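Local coordinates for protein chlorite Dismutase (Nitrobacter winogradskyi, PDB 3QPI) that is a dimeric heme enzyme, a chlorite dismutase that breaks chlorite down into chloride and molecular oxygen, at residues A[105-109]-A[110-114]; A[55-58]-A[59-62]; A[65-68]-A[69-73]; A[99-102]-A[103-106]. All coordinates share one frame; numbering follows the deposited sequence.

Contact 1 of 4, residues A[105-109]-A[110-114]; sequences RAIFE and DKSHH. With HEM (protoporphyrin IX containing Fe), chain C.
Between A106 and H114 the helix widens as it runs out: the amides of K111 and S112 reach back five residues, to A106 O and I107 O, and H114 N reaches back six, to F108 O at 3.1 Å, after H113 has left the helix with positive phi. I107 O is gripped twice, because S112 OG also donates to it, at 2.8 Å, from the face of the carbonyl opposite to the one used by S112 N. That hydroxyl is in turn bonded to E167 N.

The aromatic pair forms where the chain runs on to the heme. F108 and H114 make an offset stack, centroids 4.6 Å apart and planes 19° from parallel, in which F108 CE1 sits over the imidazole, 3.4 Å from H114 CG, and H114 CB lies over the phenyl face in a CH-pi contact. Both side chains set CG opposite the backbone N (chi1 169° in F108, -169° in H114); the two cross at a slant, and each reaches the heme with its far end. H114 NE2 binds the heme iron at 2.2 Å, while ND1 is held by E167 OE1; with both nitrogens engaged, the imidazole has little freedom to rotate. F108 CZ is 3.6 Å from HEM CAA, the first carbon of a propionate arm.

E109 bends at chi2, and its carboxylate takes the amides of I115 and A116; OE1 also accepts from a water, 2.7 Å away, that is bonded to H113 ND1. The whole is the heme site of a chlorite dismutase of the dimeric alpha-beta barrel clan, with a histidine just beyond a helix end as axial ligand.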
# COMPACT_ATOMS: atom_id res chain seq x y z
N ARG A 105 -12.57 -12.68 3.60
CA ARG A 105 -12.62 -11.99 4.88
C ARG A 105 -11.96 -12.80 6.00
O ARG A 105 -11.25 -12.25 6.85
CB ARG A 105 -14.06 -11.67 5.27
CG ARG A 105 -14.26 -11.31 6.74
CD ARG A 105 -13.61 -9.97 7.14
NE ARG A 105 -13.64 -9.81 8.59
CZ ARG A 105 -13.41 -8.67 9.24
NH1 ARG A 105 -13.13 -7.54 8.58
NH2 ARG A 105 -13.46 -8.66 10.58
N ALA A 106 -12.18 -14.11 6.00
CA ALA A 106 -11.62 -14.99 7.03
C ALA A 106 -10.08 -15.04 6.98
O ALA A 106 -9.41 -14.93 8.01
CB ALA A 106 -12.22 -16.42 6.89
N ILE A 107 -9.52 -15.23 5.79
CA ILE A 107 -8.08 -15.15 5.60
C ILE A 107 -7.53 -13.77 5.98
O ILE A 107 -6.58 -13.68 6.74
CB ILE A 107 -7.71 -15.47 4.14
CG1 ILE A 107 -8.10 -16.93 3.83
CG2 ILE A 107 -6.22 -15.19 3.88
CD1 ILE A 107 -7.88 -17.34 2.39
N PHE A 108 -8.15 -12.71 5.44
CA PHE A 108 -7.68 -11.34 5.64
C PHE A 108 -7.64 -11.00 7.12
O PHE A 108 -6.62 -10.52 7.61
CB PHE A 108 -8.61 -10.37 4.88
CG PHE A 108 -8.39 -8.90 5.21
CD1 PHE A 108 -7.45 -8.14 4.52
CD2 PHE A 108 -9.18 -8.26 6.17
CE1 PHE A 108 -7.28 -6.78 4.80
CE2 PHE A 108 -9.01 -6.90 6.44
CZ PHE A 108 -8.06 -6.17 5.76
N GLU A 109 -8.73 -11.23 7.84
CA GLU A 109 -8.75 -10.85 9.24
C GLU A 109 -8.62 -12.05 10.22
O GLU A 109 -7.72 -12.07 11.07
CB GLU A 109 -10.00 -10.03 9.54
CG GLU A 109 -9.99 -9.39 10.93
CD GLU A 109 -8.75 -8.53 11.20
OE1 GLU A 109 -8.47 -8.23 12.37
OE2 GLU A 109 -8.05 -8.15 10.23
N ASP A 110 -9.49 -13.05 10.13
CA ASP A 110 -9.51 -14.07 11.18
C ASP A 110 -8.20 -14.86 11.25
O ASP A 110 -7.74 -15.17 12.33
CB ASP A 110 -10.71 -14.99 11.05
CG ASP A 110 -12.03 -14.24 11.25
OD1 ASP A 110 -12.03 -13.12 11.81
OD2 ASP A 110 -13.07 -14.78 10.83
N LYS A 111 -7.59 -15.15 10.11
CA LYS A 111 -6.33 -15.86 10.08
C LYS A 111 -5.12 -14.91 10.03
O LYS A 111 -4.14 -15.14 10.72
CB LYS A 111 -6.27 -16.80 8.89
CG LYS A 111 -7.47 -17.73 8.78
CD LYS A 111 -7.31 -18.67 7.61
CE LYS A 111 -8.62 -19.41 7.26
NZ LYS A 111 -8.42 -20.41 6.17
N SER A 112 -5.18 -13.85 9.22
CA SER A 112 -4.01 -12.97 9.09
C SER A 112 -4.07 -11.79 10.04
O SER A 112 -3.08 -11.13 10.24
CB SER A 112 -3.85 -12.47 7.65
OG SER A 112 -3.79 -13.56 6.72
N HIS A 113 -5.23 -11.51 10.63
CA HIS A 113 -5.38 -10.37 11.53
C HIS A 113 -4.80 -9.07 10.96
O HIS A 113 -4.17 -8.28 11.69
CB HIS A 113 -4.72 -10.67 12.87
CG HIS A 113 -5.18 -11.94 13.50
ND1 HIS A 113 -6.46 -12.09 14.00
CD2 HIS A 113 -4.56 -13.12 13.69
CE1 HIS A 113 -6.59 -13.31 14.48
NE2 HIS A 113 -5.46 -13.96 14.31
N HIS A 114 -5.02 -8.86 9.67
CA HIS A 114 -4.49 -7.69 8.97
C HIS A 114 -4.79 -6.42 9.74
O HIS A 114 -3.93 -5.56 9.89
CB HIS A 114 -5.11 -7.60 7.58
CG HIS A 114 -4.44 -6.60 6.69
ND1 HIS A 114 -3.91 -6.95 5.46
CD2 HIS A 114 -4.24 -5.27 6.82
CE1 HIS A 114 -3.39 -5.87 4.89
NE2 HIS A 114 -3.58 -4.84 5.70
CHA HEM C . -6.39 -3.44 3.16
CHB HEM C . -5.44 -1.59 7.46
CHC HEM C . -0.68 -1.70 6.46
CHD HEM C . -1.67 -3.80 2.33
C1A HEM C . -6.48 -2.91 4.40
C2A HEM C . -7.76 -2.68 5.04
C3A HEM C . -7.54 -2.14 6.26
C4A HEM C . -6.09 -2.05 6.39
CMA HEM C . -8.64 -1.74 7.31
CAA HEM C . -9.08 -3.06 4.36
CBA HEM C . -9.78 -1.91 3.64
CGA HEM C . -11.13 -2.44 3.21
O1A HEM C . -11.29 -2.61 1.99
O2A HEM C . -12.03 -2.73 4.07
C1B HEM C . -4.09 -1.47 7.49
C2B HEM C . -3.41 -0.79 8.56
C3B HEM C . -2.12 -0.78 8.26
C4B HEM C . -1.92 -1.49 7.01
CMB HEM C . -4.03 -0.11 9.81
CAB HEM C . -1.04 -0.14 9.17
CBB HEM C . -0.17 0.72 8.64
C1C HEM C . -0.50 -2.30 5.27
C2C HEM C . 0.76 -2.55 4.57
C3C HEM C . 0.44 -3.10 3.40
C4C HEM C . -1.00 -3.25 3.37
CMC HEM C . 2.16 -2.14 5.08
CAC HEM C . 1.34 -3.61 2.25
CBC HEM C . 2.59 -4.00 2.52
C1D HEM C . -2.99 -3.86 2.14
C2D HEM C . -3.59 -4.42 0.95
C3D HEM C . -5.08 -4.29 1.23
C4D HEM C . -5.19 -3.70 2.54
CMD HEM C . -2.93 -5.02 -0.34
CAD HEM C . -6.24 -4.73 0.33
CBD HEM C . -6.62 -6.15 0.79
CGD HEM C . -7.64 -6.72 -0.17
O1D HEM C . -8.67 -6.05 -0.39
O2D HEM C . -7.42 -7.84 -0.70
NA HEM C . -5.43 -2.50 5.24
NB HEM C . -3.17 -1.91 6.54
NC HEM C . -1.55 -2.75 4.52
ND HEM C . -3.96 -3.45 3.07
FE HEM C . -3.44 -2.85 4.80
O HOH W 1 -8.56 -10.26 14.13

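Contact 2 of 4, residues A[55-58]-A[59-62]; sequences VASH and ARYV. With HEM (protoporphyrin IX containing Fe), chain C.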
# COMPACT_ATOMS: atom_id res chain seq x y z
N VAL A 55 -7.56 3.76 -7.60
CA VAL A 55 -8.72 4.52 -7.18
C VAL A 55 -8.98 4.29 -5.71
O VAL A 55 -9.07 3.15 -5.28
CB VAL A 55 -9.99 4.07 -7.99
CG1 VAL A 55 -11.23 4.74 -7.46
CG2 VAL A 55 -9.81 4.37 -9.46
N ALA A 56 -9.10 5.35 -4.93
CA ALA A 56 -9.46 5.20 -3.53
C ALA A 56 -10.92 4.81 -3.55
O ALA A 56 -11.68 5.41 -4.30
CB ALA A 56 -9.26 6.50 -2.76
N SER A 57 -11.32 3.81 -2.78
CA SER A 57 -12.67 3.27 -2.94
C SER A 57 -13.37 2.99 -1.60
O SER A 57 -12.90 3.43 -0.54
CB SER A 57 -12.60 2.02 -3.83
OG SER A 57 -13.88 1.56 -4.21
N HIS A 58 -14.50 2.30 -1.66
CA HIS A 58 -15.28 1.99 -0.46
C HIS A 58 -14.70 0.73 0.22
O HIS A 58 -13.91 0.00 -0.39
CB HIS A 58 -16.74 1.73 -0.83
CG HIS A 58 -16.91 0.53 -1.71
ND1 HIS A 58 -16.64 0.55 -3.06
CD2 HIS A 58 -17.31 -0.74 -1.42
CE1 HIS A 58 -16.85 -0.65 -3.57
NE2 HIS A 58 -17.26 -1.45 -2.60
N ALA A 59 -15.10 0.48 1.46
CA ALA A 59 -14.57 -0.65 2.24
C ALA A 59 -15.03 -2.01 1.67
O ALA A 59 -16.22 -2.21 1.39
CB ALA A 59 -15.00 -0.52 3.67
N ARG A 60 -14.08 -2.92 1.49
CA ARG A 60 -14.37 -4.27 1.04
C ARG A 60 -14.43 -5.28 2.20
O ARG A 60 -15.08 -6.30 2.09
CB ARG A 60 -13.30 -4.72 0.05
CG ARG A 60 -12.95 -3.67 -1.01
CD ARG A 60 -14.12 -3.43 -1.96
NE ARG A 60 -13.69 -3.09 -3.33
CZ ARG A 60 -13.48 -1.86 -3.73
NH1 ARG A 60 -13.65 -0.86 -2.88
NH2 ARG A 60 -13.08 -1.62 -4.98
N TYR A 61 -13.74 -4.99 3.31
CA TYR A 61 -13.69 -5.93 4.43
C TYR A 61 -14.03 -5.30 5.78
O TYR A 61 -14.57 -5.97 6.65
CB TYR A 61 -12.32 -6.62 4.49
CG TYR A 61 -12.06 -7.44 3.24
CD1 TYR A 61 -11.14 -7.00 2.29
CD2 TYR A 61 -12.77 -8.62 2.99
CE1 TYR A 61 -10.91 -7.72 1.13
CE2 TYR A 61 -12.56 -9.34 1.82
CZ TYR A 61 -11.61 -8.88 0.90
OH TYR A 61 -11.36 -9.56 -0.26
N VAL A 62 -13.73 -4.01 5.94
CA VAL A 62 -13.89 -3.37 7.24
C VAL A 62 -15.32 -3.40 7.75
O VAL A 62 -16.26 -3.04 7.05
CB VAL A 62 -13.40 -1.88 7.22
CG1 VAL A 62 -14.04 -1.07 8.38
CG2 VAL A 62 -11.92 -1.84 7.33
CHA HEM C . -6.39 -3.44 3.16
CHB HEM C . -5.44 -1.59 7.46
CHC HEM C . -0.68 -1.70 6.46
CHD HEM C . -1.67 -3.80 2.33
C1A HEM C . -6.48 -2.91 4.40
C2A HEM C . -7.76 -2.68 5.04
C3A HEM C . -7.54 -2.14 6.26
C4A HEM C . -6.09 -2.05 6.39
CMA HEM C . -8.64 -1.74 7.31
CAA HEM C . -9.08 -3.06 4.36
CBA HEM C . -9.78 -1.91 3.64
CGA HEM C . -11.13 -2.44 3.21
O1A HEM C . -11.29 -2.61 1.99
O2A HEM C . -12.03 -2.73 4.07
C1B HEM C . -4.09 -1.47 7.49
C2B HEM C . -3.41 -0.79 8.56
C3B HEM C . -2.12 -0.78 8.26
C4B HEM C . -1.92 -1.49 7.01
CMB HEM C . -4.03 -0.11 9.81
CAB HEM C . -1.04 -0.14 9.17
CBB HEM C . -0.17 0.72 8.64
C1C HEM C . -0.50 -2.30 5.27
C2C HEM C . 0.76 -2.55 4.57
C3C HEM C . 0.44 -3.10 3.40
C4C HEM C . -1.00 -3.25 3.37
CMC HEM C . 2.16 -2.14 5.08
CAC HEM C . 1.34 -3.61 2.25
CBC HEM C . 2.59 -4.00 2.52
C1D HEM C . -2.99 -3.86 2.14
C2D HEM C . -3.59 -4.42 0.95
C3D HEM C . -5.08 -4.29 1.23
C4D HEM C . -5.19 -3.70 2.54
CMD HEM C . -2.93 -5.02 -0.34
CAD HEM C . -6.24 -4.73 0.33
CBD HEM C . -6.62 -6.15 0.79
CGD HEM C . -7.64 -6.72 -0.17
O1D HEM C . -8.67 -6.05 -0.39
O2D HEM C . -7.42 -7.84 -0.70
NA HEM C . -5.43 -2.50 5.24
NB HEM C . -3.17 -1.91 6.54
NC HEM C . -1.55 -2.75 4.52
ND HEM C . -3.96 -3.45 3.07
FE HEM C . -3.44 -2.85 4.80
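The guanidinium of R60 lies flat against the ring of H58, planes 12° apart and centres 4.0 Å apart, with NH1 over the imidazole face and 3.3 Å from H58 CE1. H58 makes this possible by placing CG between its own backbone N and carbonyl carbon (chi1 64°), which folds the ring over the following turn, and R60 doubles back through bends at chi2 and chi3 to lay its guanidinium on one face of the ring. There NH1 is pinned twice: it donates to H58 O at 2.6 Å, nearly in the guanidinium plane, and to S57 OG at 2.8 Å, somewhat out of that plane. A weak bond from NH2 to S57 OG supplements these.

While its side chain turns back, the backbone of the same turn forms part of the heme b site. Three successive amides converge on one propionate, R60 N on HEM O1A at 2.9 Å, Y61 N and V62 N both on HEM O2A, the latter at 2.8 Å, so a negative charge on the propionate would be met by main-chain N-H groups. A59 adds its methyl group, CB standing 3.7 Å from HEM O2A. Beyond this, R60 O accepts from Q101 NE2 of helix 101-111, and the side chains of S57 and R60 touch H131 of strand 126-131.

Contact 3 of 4, residues A[65-68]-A[69-73]; sequences AEKI and ALTSV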
# COMPACT_ATOMS: atom_id res chain seq x y z
N ALA A 65 -17.27 -1.86 13.75
CA ALA A 65 -16.46 -1.76 14.95
C ALA A 65 -15.00 -1.50 14.58
O ALA A 65 -14.32 -0.70 15.21
CB ALA A 65 -16.59 -3.00 15.81
N GLU A 66 -14.51 -2.18 13.54
CA GLU A 66 -13.16 -1.92 13.05
C GLU A 66 -12.99 -0.48 12.55
O GLU A 66 -11.97 0.17 12.82
CB GLU A 66 -12.78 -2.90 11.96
CG GLU A 66 -12.63 -4.31 12.49
CD GLU A 66 -12.70 -5.36 11.40
OE1 GLU A 66 -13.16 -5.04 10.27
OE2 GLU A 66 -12.30 -6.51 11.67
N LYS A 67 -13.99 0.04 11.83
CA LYS A 67 -13.86 1.41 11.35
C LYS A 67 -13.73 2.34 12.54
O LYS A 67 -12.89 3.22 12.54
CB LYS A 67 -15.03 1.85 10.48
CG LYS A 67 -14.85 3.27 9.97
CD LYS A 67 -15.84 3.62 8.90
CE LYS A 67 -15.53 4.99 8.28
NZ LYS A 67 -16.48 5.31 7.17
N ILE A 68 -14.56 2.14 13.55
CA ILE A 68 -14.48 2.95 14.75
C ILE A 68 -13.06 2.90 15.36
O ILE A 68 -12.47 3.94 15.63
CB ILE A 68 -15.54 2.54 15.76
CG1 ILE A 68 -16.90 3.08 15.29
CG2 ILE A 68 -15.19 3.07 17.15
CD1 ILE A 68 -18.08 2.49 16.04
N ALA A 69 -12.52 1.70 15.54
CA ALA A 69 -11.18 1.53 16.10
C ALA A 69 -10.11 2.22 15.25
O ALA A 69 -9.18 2.82 15.79
CB ALA A 69 -10.86 0.06 16.25
N LEU A 70 -10.23 2.14 13.93
CA LEU A 70 -9.26 2.75 13.03
C LEU A 70 -9.31 4.26 13.08
O LEU A 70 -8.27 4.92 13.21
CB LEU A 70 -9.51 2.28 11.60
CG LEU A 70 -9.13 0.83 11.32
CD1 LEU A 70 -9.87 0.28 10.10
CD2 LEU A 70 -7.62 0.74 11.12
N THR A 71 -10.50 4.83 12.94
CA THR A 71 -10.60 6.29 12.87
C THR A 71 -10.18 6.95 14.18
O THR A 71 -9.85 8.12 14.20
CB THR A 71 -12.01 6.77 12.48
OG1 THR A 71 -12.96 6.26 13.42
CG2 THR A 71 -12.39 6.30 11.09
N SER A 72 -10.18 6.19 15.27
CA SER A 72 -9.78 6.75 16.55
C SER A 72 -8.27 6.90 16.69
O SER A 72 -7.80 7.79 17.41
CB SER A 72 -10.32 5.91 17.71
OG SER A 72 -9.71 4.64 17.73
N VAL A 73 -7.49 6.06 16.01
CA VAL A 73 -6.03 6.20 16.10
C VAL A 73 -5.32 6.69 14.83
O VAL A 73 -4.27 7.30 14.92
CB VAL A 73 -5.33 4.91 16.58
CG1 VAL A 73 -5.74 4.59 18.03
CG2 VAL A 73 -5.64 3.76 15.66
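L70 packs back on the preceding turn of its helix, its CG 3.3 Å and its CD1 3.4 Å from E66 O, the same carbonyl that accepts L70 N at 2.9 Å. CG stands opposite L70's own carbonyl carbon (chi1 -72°), and the isobutyl group is the buried part of this helical segment, touching the heme and V62. A69 N and T71 N make the regular bonds to A65 O and K67 O.

The solvent side is looser. K67 runs out fully extended, and its nearest side-chain neighbour across the turn is a methyl: K67 CG and T71 CG2 are 4.1 Å apart. T71 OG1 lies 3.2 Å from both K67 O and I68 O, two acceptors for one proton. S72 OG folds back onto A69 O at 2.7 Å, coming from above the carbonyl plane, next to a rather bent bond from S72 N to I68 O.

E66 ties the helix to its surroundings: OE1 accepts the amide of E63, the reach seen in one half of a capping box, and OE2 forms a salt bridge with R105 of helix 101-111. L70 and V73 rest on L119 and L122 in the loop that leads on to strand 126-131.

Contact 4 of 4, residues A[99-102]-A[103-106]; sequences MTQD and ERRA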
# COMPACT_ATOMS: atom_id res chain seq x y z
N MET A 99 -12.05 -17.04 -4.75
CA MET A 99 -12.72 -17.28 -3.46
C MET A 99 -13.91 -16.34 -3.20
O MET A 99 -13.95 -15.21 -3.70
CB MET A 99 -11.72 -17.14 -2.31
CG MET A 99 -10.81 -18.37 -2.15
SD MET A 99 -9.87 -18.28 -0.61
CE MET A 99 -8.69 -17.00 -1.00
N THR A 100 -14.86 -16.81 -2.40
CA THR A 100 -16.04 -16.02 -2.04
C THR A 100 -15.71 -14.97 -0.98
O THR A 100 -14.63 -14.96 -0.40
CB THR A 100 -17.26 -16.91 -1.57
OG1 THR A 100 -16.89 -17.73 -0.47
CG2 THR A 100 -17.78 -17.78 -2.68
N GLN A 101 -16.66 -14.08 -0.74
CA GLN A 101 -16.40 -12.93 0.13
C GLN A 101 -16.10 -13.39 1.55
O GLN A 101 -15.19 -12.85 2.19
CB GLN A 101 -17.58 -11.95 0.10
CG GLN A 101 -17.52 -10.83 1.14
CD GLN A 101 -16.38 -9.85 0.92
OE1 GLN A 101 -15.83 -9.74 -0.19
NE2 GLN A 101 -16.00 -9.14 1.98
N ASP A 102 -16.84 -14.38 2.03
CA ASP A 102 -16.65 -14.87 3.41
C ASP A 102 -15.29 -15.54 3.58
O ASP A 102 -14.67 -15.40 4.64
CB ASP A 102 -17.77 -15.83 3.87
CG ASP A 102 -17.96 -17.06 2.95
OD1 ASP A 102 -17.54 -17.07 1.76
OD2 ASP A 102 -18.57 -18.04 3.42
N GLU A 103 -14.83 -16.22 2.55
CA GLU A 103 -13.53 -16.89 2.57
C GLU A 103 -12.36 -15.88 2.52
O GLU A 103 -11.33 -16.08 3.17
CB GLU A 103 -13.43 -17.88 1.41
CG GLU A 103 -14.47 -18.99 1.48
CD GLU A 103 -14.47 -19.90 0.26
OE1 GLU A 103 -14.05 -19.47 -0.84
OE2 GLU A 103 -14.90 -21.07 0.42
N ARG A 104 -12.51 -14.82 1.74
CA ARG A 104 -11.47 -13.80 1.70
C ARG A 104 -11.41 -13.02 3.03
O ARG A 104 -10.32 -12.79 3.56
CB ARG A 104 -11.64 -12.89 0.47
CG ARG A 104 -10.90 -13.44 -0.78
CD ARG A 104 -11.19 -12.66 -2.08
NE ARG A 104 -12.53 -12.96 -2.60
CZ ARG A 104 -13.62 -12.19 -2.42
NH1 ARG A 104 -13.56 -11.03 -1.77
NH2 ARG A 104 -14.79 -12.60 -2.92
N ARG A 105 -12.57 -12.68 3.60
CA ARG A 105 -12.62 -11.99 4.88
C ARG A 105 -11.96 -12.80 6.00
O ARG A 105 -11.25 -12.25 6.85
CB ARG A 105 -14.06 -11.67 5.27
CG ARG A 105 -14.26 -11.31 6.74
CD ARG A 105 -13.61 -9.97 7.14
NE ARG A 105 -13.64 -9.81 8.59
CZ ARG A 105 -13.41 -8.67 9.24
NH1 ARG A 105 -13.13 -7.54 8.58
NH2 ARG A 105 -13.46 -8.66 10.58
N ALA A 106 -12.18 -14.11 6.00
CA ALA A 106 -11.62 -14.99 7.03
C ALA A 106 -10.08 -15.04 6.98
O ALA A 106 -9.41 -14.93 8.01
CB ALA A 106 -12.22 -16.42 6.89
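A bend at chi3 of R104 (-75°) turns its guanidinium back over the start of the helix onto M99 O, while E103, extended beyond CG (chi2 174°), sends its carboxylate back to T100 N. R104 takes M99 O side-on: NE and NH2 both donate to that one oxygen, each at 2.9 Å, from the same face of the carbonyl, and the oxygen lies in the plane of the guanidinium. T100 O sits over one guanidinium face. NH1, at the far corner, donates to Q101 OE1 at 3.1 Å; the amide of Q101 is turned 65° from the guanidinium, and NH1 meets OE1 from above the amide plane.

T100 occupies the N-cap position. Its amide donates to E103 OE1 at 3.2 Å, from above the carboxylate plane, which is the half of a capping box in which the third helical residue reaches back to the cap. A negative carboxylate here would also suit the positive end of the helix dipole. R104 N, R105 N and A106 N then open the regular pattern, bonding to T100 O, Q101 O and D102 O. M99 crosses E103 at a slant, SD 4.1 Å from E103 CB, and runs counter to R104.

M99 has just left helix 94-98, so the contact sits at the junction with helix 101-111, where the M99 side chain also meets Y170. From the new helix R104 NH1 bonds Y61 OH and Q101 NE2 bonds R60 O, fixing its first turn to the loop between strand 50-54 and helix 64-73.

Read from the N terminus, the order is contact 2, contact 3, contact 4, contact 1. Each closes only a local turn; none encloses another or crosses it, although contacts 4 and 1 overlap in R105 and A106 and cover the beginning and end of helix 101-111. Contact 2 follows strand 50-54 and leads into helix 64-73, the site of contact 3; the two meet where V62 CG2 of the loop comes 4.0 Å from L70 CD1 of the helix. The later helix returns to both: Y61 packs its ring on F108 of contact 1, and R105 NH2 pairs with E66 OE2 at 2.7 Å. Loop and two helices thus gather round one heme, which contacts 1 and 2 hold by its iron and by a propionate.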